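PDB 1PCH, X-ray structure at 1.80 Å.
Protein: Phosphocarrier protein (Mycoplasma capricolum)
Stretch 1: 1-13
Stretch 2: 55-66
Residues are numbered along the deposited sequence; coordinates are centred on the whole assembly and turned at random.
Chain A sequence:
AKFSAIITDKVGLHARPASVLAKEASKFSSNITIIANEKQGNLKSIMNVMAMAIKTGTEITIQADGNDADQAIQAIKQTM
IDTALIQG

Stretch 1 1-13: AKFSAIITDKVGL
Stretch 2, residues 55-66: KTGTEITIQADG

Two antiparallel strands, 2-6 and 59-65, pair edge to edge through their backbones, and the loops beyond Ile6 and before Glu59 extend the contact, burying 955 Å² in all. The strands' N-to-C directions make an angle of 162°, and the axes come within 4.6 Å. Phe3 pairs with Ile62 and Ala5 with Ile60 as hydrogen-bonded pairs: Phe3 N to Ile62 O 2.9 Å, Ile62 N to Phe3 O 2.8 Å, Ala5 N to Ile60 O and Ile60 N to Ala5 O both 2.9 Å. Ala1 and Ala64 close one end. Ile7 N to Thr58 O (3.0 Å) and Gly57 N to Ile7 O (2.9 Å) continue the ladder at the other.

Phe3, Ala5, Ile60 and Ile62 share one face. Ile60 and Ile62 are buried, which suits their apolar side chains. Phe3 (chi1 79°, chi2 88°) brings CZ to 3.8 Å from Ile62 CG1; Ile62 is m, m. Ile7, also m, m, is buried, its CG1 4.0 Å from Ile60 CG2.

Non-hydrogen-bonded pairs Lys2–Gln63, Ser4–Thr61 and Ile6–Glu59 share the more polar face. It suits the hydroxyls Ser4 OG and Thr61 OG1, both chi1 m, which hydrogen-bond at 2.9 Å.

Lys55 to Thr58 form a type II turn; Gly57 suits its positive phi (89°). Thr56 OG1 donates to Asp9 O at a very short 2.5 Å. A CB on Gly12 (phi 88°, psi -157°) would sit 3.0 Å from Lys55 CA; these angles alone call for glycine.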

# COMPACT_ATOMS: atom_id res chain seq x y z
N ALA A 1 -8.53 10.39 1.70
CA ALA A 1 -8.45 9.47 2.82
C ALA A 1 -7.01 8.94 2.91
O ALA A 1 -6.38 8.69 1.91
CB ALA A 1 -9.42 8.30 2.62
N LYS A 2 -6.52 8.78 4.15
CA LYS A 2 -5.15 8.31 4.27
C LYS A 2 -4.81 7.66 5.57
O LYS A 2 -5.43 7.80 6.63
CB LYS A 2 -4.23 9.50 4.01
CG LYS A 2 -3.90 10.34 5.20
CD LYS A 2 -3.39 11.73 4.78
CE LYS A 2 -2.01 11.68 4.18
NZ LYS A 2 -1.54 13.01 3.67
N PHE A 3 -3.67 6.93 5.52
CA PHE A 3 -3.16 6.28 6.70
C PHE A 3 -1.67 6.03 6.51
O PHE A 3 -1.17 5.97 5.40
CB PHE A 3 -3.90 5.03 7.10
CG PHE A 3 -3.57 3.78 6.33
CD1 PHE A 3 -2.54 2.97 6.72
CD2 PHE A 3 -4.33 3.44 5.21
CE1 PHE A 3 -2.23 1.81 6.02
CE2 PHE A 3 -4.03 2.28 4.51
CZ PHE A 3 -2.99 1.48 4.91
N SER A 4 -0.99 5.98 7.65
CA SER A 4 0.45 5.75 7.58
C SER A 4 0.74 4.56 8.43
O SER A 4 -0.02 4.21 9.36
CB SER A 4 1.22 6.98 8.05
OG SER A 4 0.92 8.11 7.31
N ALA A 5 1.80 3.82 8.10
CA ALA A 5 2.09 2.65 8.94
C ALA A 5 3.57 2.34 8.76
O ALA A 5 4.18 2.75 7.76
CB ALA A 5 1.24 1.47 8.63
N ILE A 6 4.12 1.56 9.64
CA ILE A 6 5.55 1.20 9.43
C ILE A 6 5.53 -0.23 8.88
O ILE A 6 4.84 -1.06 9.43
CB ILE A 6 6.27 1.20 10.78
CG1 ILE A 6 6.34 2.60 11.42
CG2 ILE A 6 7.63 0.55 10.70
CD1 ILE A 6 6.84 3.67 10.51
N ILE A 7 6.29 -0.48 7.86
CA ILE A 7 6.42 -1.80 7.27
C ILE A 7 7.24 -2.69 8.22
O ILE A 7 8.37 -2.37 8.50
CB ILE A 7 7.19 -1.73 5.93
CG1 ILE A 7 6.50 -0.87 4.90
CG2 ILE A 7 7.51 -3.14 5.49
CD1 ILE A 7 5.10 -1.39 4.54
N THR A 8 6.63 -3.75 8.72
CA THR A 8 7.39 -4.58 9.65
C THR A 8 7.84 -5.87 9.05
O THR A 8 8.56 -6.63 9.71
CB THR A 8 6.59 -4.84 10.93
OG1 THR A 8 5.23 -5.13 10.59
CG2 THR A 8 6.58 -3.53 11.74
N ASP A 9 7.41 -6.12 7.81
CA ASP A 9 7.82 -7.35 7.12
C ASP A 9 9.38 -7.27 6.97
O ASP A 9 9.84 -6.21 6.65
CB ASP A 9 7.22 -7.40 5.74
CG ASP A 9 7.53 -8.69 5.01
OD1 ASP A 9 8.70 -9.11 5.01
OD2 ASP A 9 6.59 -9.26 4.40
N LYS A 10 10.06 -8.34 7.31
CA LYS A 10 11.52 -8.39 7.28
C LYS A 10 12.09 -8.35 5.89
O LYS A 10 13.31 -8.17 5.70
CB LYS A 10 12.00 -9.64 8.03
CG LYS A 10 11.76 -9.51 9.57
CD LYS A 10 12.30 -10.74 10.25
CE LYS A 10 11.49 -11.23 11.41
NZ LYS A 10 11.82 -12.66 11.73
N VAL A 11 11.25 -8.53 4.88
CA VAL A 11 11.75 -8.48 3.49
C VAL A 11 11.25 -7.21 2.82
O VAL A 11 11.55 -6.89 1.68
CB VAL A 11 11.27 -9.72 2.69
CG1 VAL A 11 11.89 -9.69 1.30
CG2 VAL A 11 11.71 -11.00 3.41
N GLY A 12 10.40 -6.44 3.55
CA GLY A 12 9.89 -5.24 2.97
C GLY A 12 8.60 -5.51 2.17
O GLY A 12 7.91 -6.46 2.40
N LEU A 13 8.36 -4.61 1.25
CA LEU A 13 7.17 -4.65 0.41
C LEU A 13 7.58 -5.38 -0.88
O LEU A 13 8.11 -4.78 -1.80
CB LEU A 13 6.61 -3.28 0.15
CG LEU A 13 5.07 -3.23 0.04
CD1 LEU A 13 4.59 -1.83 -0.26
CD2 LEU A 13 4.67 -4.19 -1.07
N LYS A 55 11.66 -0.90 2.10
CA LYS A 55 12.21 -1.97 2.97
C LYS A 55 11.67 -1.82 4.40
O LYS A 55 11.07 -0.80 4.76
CB LYS A 55 13.72 -1.87 2.94
CG LYS A 55 14.38 -2.03 1.60
CD LYS A 55 14.86 -3.42 1.30
CE LYS A 55 15.63 -3.45 -0.05
NZ LYS A 55 17.01 -3.96 0.14
N THR A 56 11.90 -2.85 5.18
CA THR A 56 11.48 -2.87 6.58
C THR A 56 11.88 -1.57 7.31
O THR A 56 13.00 -1.05 7.10
CB THR A 56 12.25 -4.02 7.29
OG1 THR A 56 12.11 -5.19 6.50
CG2 THR A 56 11.84 -4.19 8.69
N GLY A 57 11.00 -1.10 8.15
CA GLY A 57 11.15 0.06 8.98
C GLY A 57 10.71 1.33 8.35
O GLY A 57 10.57 2.40 8.92
N THR A 58 10.42 1.20 7.02
CA THR A 58 9.99 2.35 6.28
C THR A 58 8.57 2.73 6.67
O THR A 58 7.71 1.89 6.82
CB THR A 58 10.05 2.12 4.75
OG1 THR A 58 11.39 1.74 4.41
CG2 THR A 58 9.72 3.36 3.97
N GLU A 59 8.36 4.01 6.86
CA GLU A 59 7.04 4.51 7.16
C GLU A 59 6.42 4.92 5.79
O GLU A 59 6.96 5.71 5.05
CB GLU A 59 7.05 5.77 8.03
CG GLU A 59 5.62 6.16 8.44
CD GLU A 59 5.63 7.39 9.35
OE1 GLU A 59 5.86 8.49 8.82
OE2 GLU A 59 5.39 7.23 10.57
N ILE A 60 5.29 4.27 5.55
CA ILE A 60 4.59 4.55 4.30
C ILE A 60 3.28 5.25 4.64
O ILE A 60 2.74 5.13 5.73
CB ILE A 60 4.32 3.27 3.55
CG1 ILE A 60 3.43 2.27 4.33
CG2 ILE A 60 5.62 2.61 3.12
CD1 ILE A 60 2.36 1.62 3.50
N THR A 61 2.79 5.93 3.61
CA THR A 61 1.52 6.61 3.70
C THR A 61 0.71 6.20 2.46
O THR A 61 1.29 6.12 1.39
CB THR A 61 1.71 8.15 3.68
OG1 THR A 61 2.43 8.49 4.88
CG2 THR A 61 0.33 8.78 3.83
N ILE A 62 -0.52 5.82 2.71
CA ILE A 62 -1.42 5.47 1.64
C ILE A 62 -2.52 6.56 1.59
O ILE A 62 -3.10 6.91 2.63
CB ILE A 62 -2.08 4.11 1.80
CG1 ILE A 62 -1.12 2.96 1.95
CG2 ILE A 62 -3.07 3.86 0.67
CD1 ILE A 62 -0.32 2.65 0.72
N GLN A 63 -2.68 7.13 0.42
CA GLN A 63 -3.62 8.20 0.18
C GLN A 63 -4.64 7.71 -0.89
O GLN A 63 -4.18 7.27 -1.92
CB GLN A 63 -2.95 9.46 -0.36
CG GLN A 63 -3.88 10.65 -0.52
CD GLN A 63 -3.40 11.83 0.35
OE1 GLN A 63 -3.96 12.07 1.41
NE2 GLN A 63 -2.36 12.52 -0.10
N ALA A 64 -5.89 7.80 -0.54
CA ALA A 64 -6.94 7.38 -1.52
C ALA A 64 -7.77 8.65 -1.81
O ALA A 64 -8.15 9.36 -0.87
CB ALA A 64 -7.77 6.29 -0.94
N ASP A 65 -8.00 8.92 -3.06
CA ASP A 65 -8.81 10.08 -3.43
C ASP A 65 -9.84 9.63 -4.45
O ASP A 65 -9.59 9.01 -5.48
CB ASP A 65 -7.98 11.25 -3.88
CG ASP A 65 -6.85 11.58 -2.90
OD1 ASP A 65 -7.16 11.95 -1.74
OD2 ASP A 65 -5.66 11.42 -3.27
N GLY A 66 -11.09 9.85 -4.06
CA GLY A 66 -12.14 9.39 -4.94
C GLY A 66 -13.36 8.98 -4.18
O GLY A 66 -13.43 9.04 -2.96